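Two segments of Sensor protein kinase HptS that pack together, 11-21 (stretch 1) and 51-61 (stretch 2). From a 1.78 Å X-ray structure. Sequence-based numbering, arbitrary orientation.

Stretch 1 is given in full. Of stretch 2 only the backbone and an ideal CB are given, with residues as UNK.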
# COMPACT_ATOMS: atom_id res chain seq x y z
N SER B 11 6.25 -15.90 28.23
CA SER B 11 5.30 -15.34 29.19
C SER B 11 5.29 -13.82 29.13
O SER B 11 4.23 -13.20 29.26
CB SER B 11 5.64 -15.83 30.59
OG SER B 11 4.76 -15.27 31.55
N SER B 12 6.46 -13.20 28.94
CA SER B 12 6.51 -11.75 28.82
C SER B 12 5.82 -11.28 27.54
O SER B 12 5.05 -10.31 27.56
CB SER B 12 7.96 -11.27 28.86
OG SER B 12 8.03 -9.86 28.98
N LEU B 13 6.09 -11.95 26.42
CA LEU B 13 5.38 -11.62 25.18
C LEU B 13 3.90 -11.94 25.28
O LEU B 13 3.07 -11.23 24.70
CB LEU B 13 6.02 -12.36 24.00
CG LEU B 13 7.45 -11.97 23.64
CD1 LEU B 13 8.04 -12.94 22.62
CD2 LEU B 13 7.51 -10.54 23.13
N HIS B 14 3.55 -13.01 26.00
CA HIS B 14 2.15 -13.31 26.26
C HIS B 14 1.48 -12.17 27.02
O HIS B 14 0.36 -11.76 26.67
CB HIS B 14 2.04 -14.62 27.05
CG HIS B 14 0.66 -14.95 27.52
ND1 HIS B 14 -0.45 -14.79 26.73
CD2 HIS B 14 0.22 -15.43 28.70
CE1 HIS B 14 -1.53 -15.16 27.40
NE2 HIS B 14 -1.15 -15.55 28.61
N HIS B 15 2.15 -11.64 28.04
CA HIS B 15 1.56 -10.57 28.84
C HIS B 15 1.46 -9.27 28.05
O HIS B 15 0.45 -8.56 28.15
CB HIS B 15 2.39 -10.36 30.11
CG HIS B 15 1.78 -9.42 31.10
ND1 HIS B 15 0.69 -9.76 31.87
CD2 HIS B 15 2.10 -8.16 31.44
CE1 HIS B 15 0.36 -8.74 32.65
NE2 HIS B 15 1.21 -7.76 32.41
N THR B 16 2.48 -8.95 27.25
CA THR B 16 2.46 -7.70 26.50
C THR B 16 1.33 -7.68 25.48
O THR B 16 0.65 -6.66 25.32
CB THR B 16 3.81 -7.49 25.80
OG1 THR B 16 4.84 -7.35 26.79
CG2 THR B 16 3.78 -6.24 24.93
N GLU B 17 1.11 -8.80 24.79
CA GLU B 17 0.03 -8.86 23.80
C GLU B 17 -1.33 -8.70 24.46
O GLU B 17 -2.23 -8.07 23.89
CB GLU B 17 0.11 -10.17 23.02
CG GLU B 17 -0.53 -10.09 21.64
CD GLU B 17 -2.01 -10.42 21.66
OE1 GLU B 17 -2.48 -10.98 22.68
OE2 GLU B 17 -2.70 -10.13 20.67
N LYS B 18 -1.50 -9.26 25.66
CA LYS B 18 -2.74 -9.07 26.41
C LYS B 18 -2.97 -7.60 26.72
O LYS B 18 -4.09 -7.08 26.56
CB LYS B 18 -2.70 -9.91 27.69
CG LYS B 18 -3.85 -9.70 28.68
CD LYS B 18 -3.54 -8.61 29.72
CE LYS B 18 -4.80 -7.85 30.09
NZ LYS B 18 -4.52 -6.56 30.76
N GLN B 19 -1.93 -6.91 27.18
CA GLN B 19 -2.06 -5.50 27.53
C GLN B 19 -2.43 -4.66 26.32
O GLN B 19 -3.17 -3.68 26.44
CB GLN B 19 -0.77 -4.99 28.16
CG GLN B 19 -0.35 -5.77 29.40
CD GLN B 19 -0.10 -4.88 30.60
OE1 GLN B 19 0.33 -3.73 30.45
NE2 GLN B 19 -0.39 -5.39 31.79
N ILE B 20 -1.93 -5.04 25.13
CA ILE B 20 -2.31 -4.32 23.91
C ILE B 20 -3.79 -4.51 23.63
O ILE B 20 -4.52 -3.55 23.36
CB ILE B 20 -1.45 -4.79 22.73
CG1 ILE B 20 0.01 -4.38 22.93
CG2 ILE B 20 -1.99 -4.23 21.42
CD1 ILE B 20 0.96 -4.92 21.87
N GLN B 21 -4.27 -5.76 23.70
CA GLN B 21 -5.67 -6.04 23.40
C GLN B 21 -6.60 -5.35 24.39
O GLN B 21 -7.65 -4.82 24.01
CB GLN B 21 -5.92 -7.55 23.39
CG GLN B 21 -5.10 -8.31 22.35
CD GLN B 21 -5.52 -7.99 20.93
OE1 GLN B 21 -6.57 -7.39 20.69
NE2 GLN B 21 -4.71 -8.41 19.97
N UNK B 51 1.98 6.12 26.15
CA UNK B 51 1.79 5.55 27.48
C UNK B 51 1.76 4.02 27.43
O UNK B 51 2.36 3.35 28.27
CB UNK B 51 0.50 6.08 28.10
N UNK B 52 1.07 3.47 26.43
CA UNK B 52 1.00 2.02 26.28
C UNK B 52 2.37 1.43 25.94
O UNK B 52 2.75 0.39 26.47
CB UNK B 52 -0.02 1.65 25.20
N UNK B 53 3.11 2.10 25.05
CA UNK B 53 4.41 1.59 24.61
C UNK B 53 5.34 1.40 25.80
O UNK B 53 6.01 0.37 25.94
CB UNK B 53 5.04 2.54 23.59
N UNK B 54 5.41 2.40 26.67
CA UNK B 54 6.36 2.36 27.78
C UNK B 54 5.86 1.59 28.98
O UNK B 54 6.60 1.43 29.96
CB UNK B 54 6.71 3.78 28.21
N UNK B 55 4.62 1.09 28.95
CA UNK B 55 4.16 0.17 29.97
C UNK B 55 4.60 -1.27 29.70
O UNK B 55 4.48 -2.11 30.59
CB UNK B 55 2.64 0.24 30.08
N UNK B 56 5.11 -1.55 28.50
CA UNK B 56 5.56 -2.86 28.07
C UNK B 56 7.08 -2.95 28.16
O UNK B 56 7.78 -1.98 27.85
CB UNK B 56 5.09 -3.15 26.64
N UNK B 57 7.61 -4.11 28.58
CA UNK B 57 9.07 -4.25 28.64
C UNK B 57 9.74 -4.11 27.29
O UNK B 57 10.78 -3.44 27.18
CB UNK B 57 9.44 -5.61 29.24
N UNK B 58 9.17 -4.71 26.24
CA UNK B 58 9.82 -4.74 24.94
C UNK B 58 9.89 -3.35 24.32
O UNK B 58 9.17 -2.42 24.69
CB UNK B 58 9.08 -5.70 24.00
N UNK B 59 10.80 -3.21 23.35
CA UNK B 59 10.89 -2.01 22.53
C UNK B 59 9.87 -2.12 21.41
O UNK B 59 10.02 -2.95 20.50
CB UNK B 59 12.30 -1.82 21.97
N UNK B 60 8.82 -1.30 21.47
CA UNK B 60 7.72 -1.38 20.53
C UNK B 60 7.61 -0.08 19.74
O UNK B 60 7.87 1.00 20.27
CB UNK B 60 6.41 -1.68 21.26
N UNK B 61 7.24 -0.21 18.47
CA UNK B 61 6.96 0.93 17.60
C UNK B 61 5.55 0.79 17.05
O UNK B 61 5.17 -0.29 16.59
CB UNK B 61 7.98 1.03 16.46

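Stretch 1 is a helix throughout, and stretch 2 opens with a helical segment running nearly antiparallel to it (163°), then turns into an extended strand. The helix axes approach no closer than 10.6 Å, so side chains must fill the gap.

Position 51 has nothing of stretch 1 near its ideal CB, and a long polar chain would do; it is Lys51.

At position 52 CA-to-CB points toward stretch 1, but no atom of it lies within 5.5 Å of the ideal CB. Ile20 and the backbone of Gln19 lie beyond, so an extended aliphatic chain such as leucine or methionine suits. Leu52 brings CD1 to 3.9 Å from Gln19 O and 4.4 Å from Ile20 CA.

Positions 53 and 54 place no constraint visible from stretch 1: at 53 the CB points away, and 54 is out of reach. They are Ile53 and His54.

Position 55 points sideways, its ideal CB 4.6 Å from Gln19 OE1. Space is open here, and many polar residues would fit. Gln55 takes part through a water, which donates to Gln55 OE1 (2.7 Å) and to Gln19 OE1 (2.4 Å).

Position 56 leaves the helix, with phi/psi of -100/141, and its CA comes within 6.0 Å of that of Thr16. The ideal CB is 3.8 Å from Thr16 CG2, which favours a slim first portion, while the nearby acceptor Gln19 OE1 invites a chain ending in a donor; glutamine suits, and lysine or arginine could be considered. Gln56 folds back (chi1 and chi2 both m), so that NE2 donates to Leu52 O at 3.1 Å and weakly to Gln19 OE1 at 3.4 Å. The same NE2 donates to the water shared with Gln55, at 2.9 Å from its oxygen. Gln56 OE1, 3.5 Å from Thr16 CG2, finds no polar partner.

Position 57 has phi/psi of -62/-43, which proline permits, and an ideal CB 4.5 Å from Ser12 OG. A compact residue suits this shallow site. Pro57 lays its ring against the two hydroxyl-bearing residues, with CD 3.7 Å from Thr16 OG1 and CG 4.0 Å from Ser12 OG.

Position 58 points toward Leu13 CD2, 5.2 Å from its ideal CB, and a small residue fits comfortably. Ala58 adds only a methyl; its backbone N donates to a water (2.9 Å) that also hydrogen-bonds Thr16 OG1 (2.8 Å).

Position 59 is out of reach and is Thr59.

Position 60 points toward stretch 1 across a gap, so a longer aliphatic chain is suitable. Leu60 reaches over it, CD1 lying 4.0 Å from Thr16 CG2.

Position 61 is again remote, and Tyr61 makes no contact.

Stretch 2 51-61: KLIHQQPATLY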
# COMPACT_ATOMS: atom_id res chain seq x y z
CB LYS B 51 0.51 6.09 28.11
CG LYS B 51 0.27 5.64 29.54
CD LYS B 51 -0.92 6.37 30.15
CE LYS B 51 -0.72 7.88 30.09
NZ LYS B 51 -1.92 8.62 30.57
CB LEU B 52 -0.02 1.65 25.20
CG LEU B 52 -0.05 0.19 24.75
CD1 LEU B 52 -0.68 -0.69 25.82
CD2 LEU B 52 -0.79 0.05 23.42
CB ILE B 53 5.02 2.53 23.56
CG1 ILE B 53 4.26 2.42 22.23
CG2 ILE B 53 6.51 2.24 23.36
CD1 ILE B 53 4.05 1.01 21.76
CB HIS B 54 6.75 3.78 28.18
CG HIS B 54 7.55 4.50 27.14
ND1 HIS B 54 7.02 5.47 26.33
CD2 HIS B 54 8.84 4.35 26.75
CE1 HIS B 54 7.95 5.91 25.50
NE2 HIS B 54 9.06 5.24 25.73
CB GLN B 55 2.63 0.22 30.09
CG GLN B 55 2.11 1.42 30.86
CD GLN B 55 0.60 1.55 30.78
OE1 GLN B 55 -0.05 0.93 29.94
NE2 GLN B 55 0.03 2.38 31.65
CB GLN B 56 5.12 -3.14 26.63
CG GLN B 56 3.71 -2.66 26.31
CD GLN B 56 2.68 -3.18 27.29
OE1 GLN B 56 2.72 -4.34 27.70
NE2 GLN B 56 1.74 -2.32 27.68
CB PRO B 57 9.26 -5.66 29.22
CG PRO B 57 7.97 -5.96 29.92
CD PRO B 57 6.91 -5.28 29.11
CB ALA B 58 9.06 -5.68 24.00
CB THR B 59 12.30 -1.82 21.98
OG1 THR B 59 13.23 -1.70 23.06
CG2 THR B 59 12.37 -0.58 21.11
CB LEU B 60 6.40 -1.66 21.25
CG LEU B 60 6.37 -2.92 22.12
CD1 LEU B 60 5.05 -3.03 22.87
CD2 LEU B 60 6.61 -4.15 21.26
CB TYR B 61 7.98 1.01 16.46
CG TYR B 61 9.37 1.34 16.94
CD1 TYR B 61 9.71 2.64 17.30
CD2 TYR B 61 10.33 0.35 17.07
CE1 TYR B 61 10.98 2.94 17.76
CE2 TYR B 61 11.60 0.64 17.52
CZ TYR B 61 11.92 1.94 17.86
OH TYR B 61 13.18 2.24 18.32
O HOH W 1 7.62 -7.10 26.55
O HOH W 2 -0.51 -1.70 29.41
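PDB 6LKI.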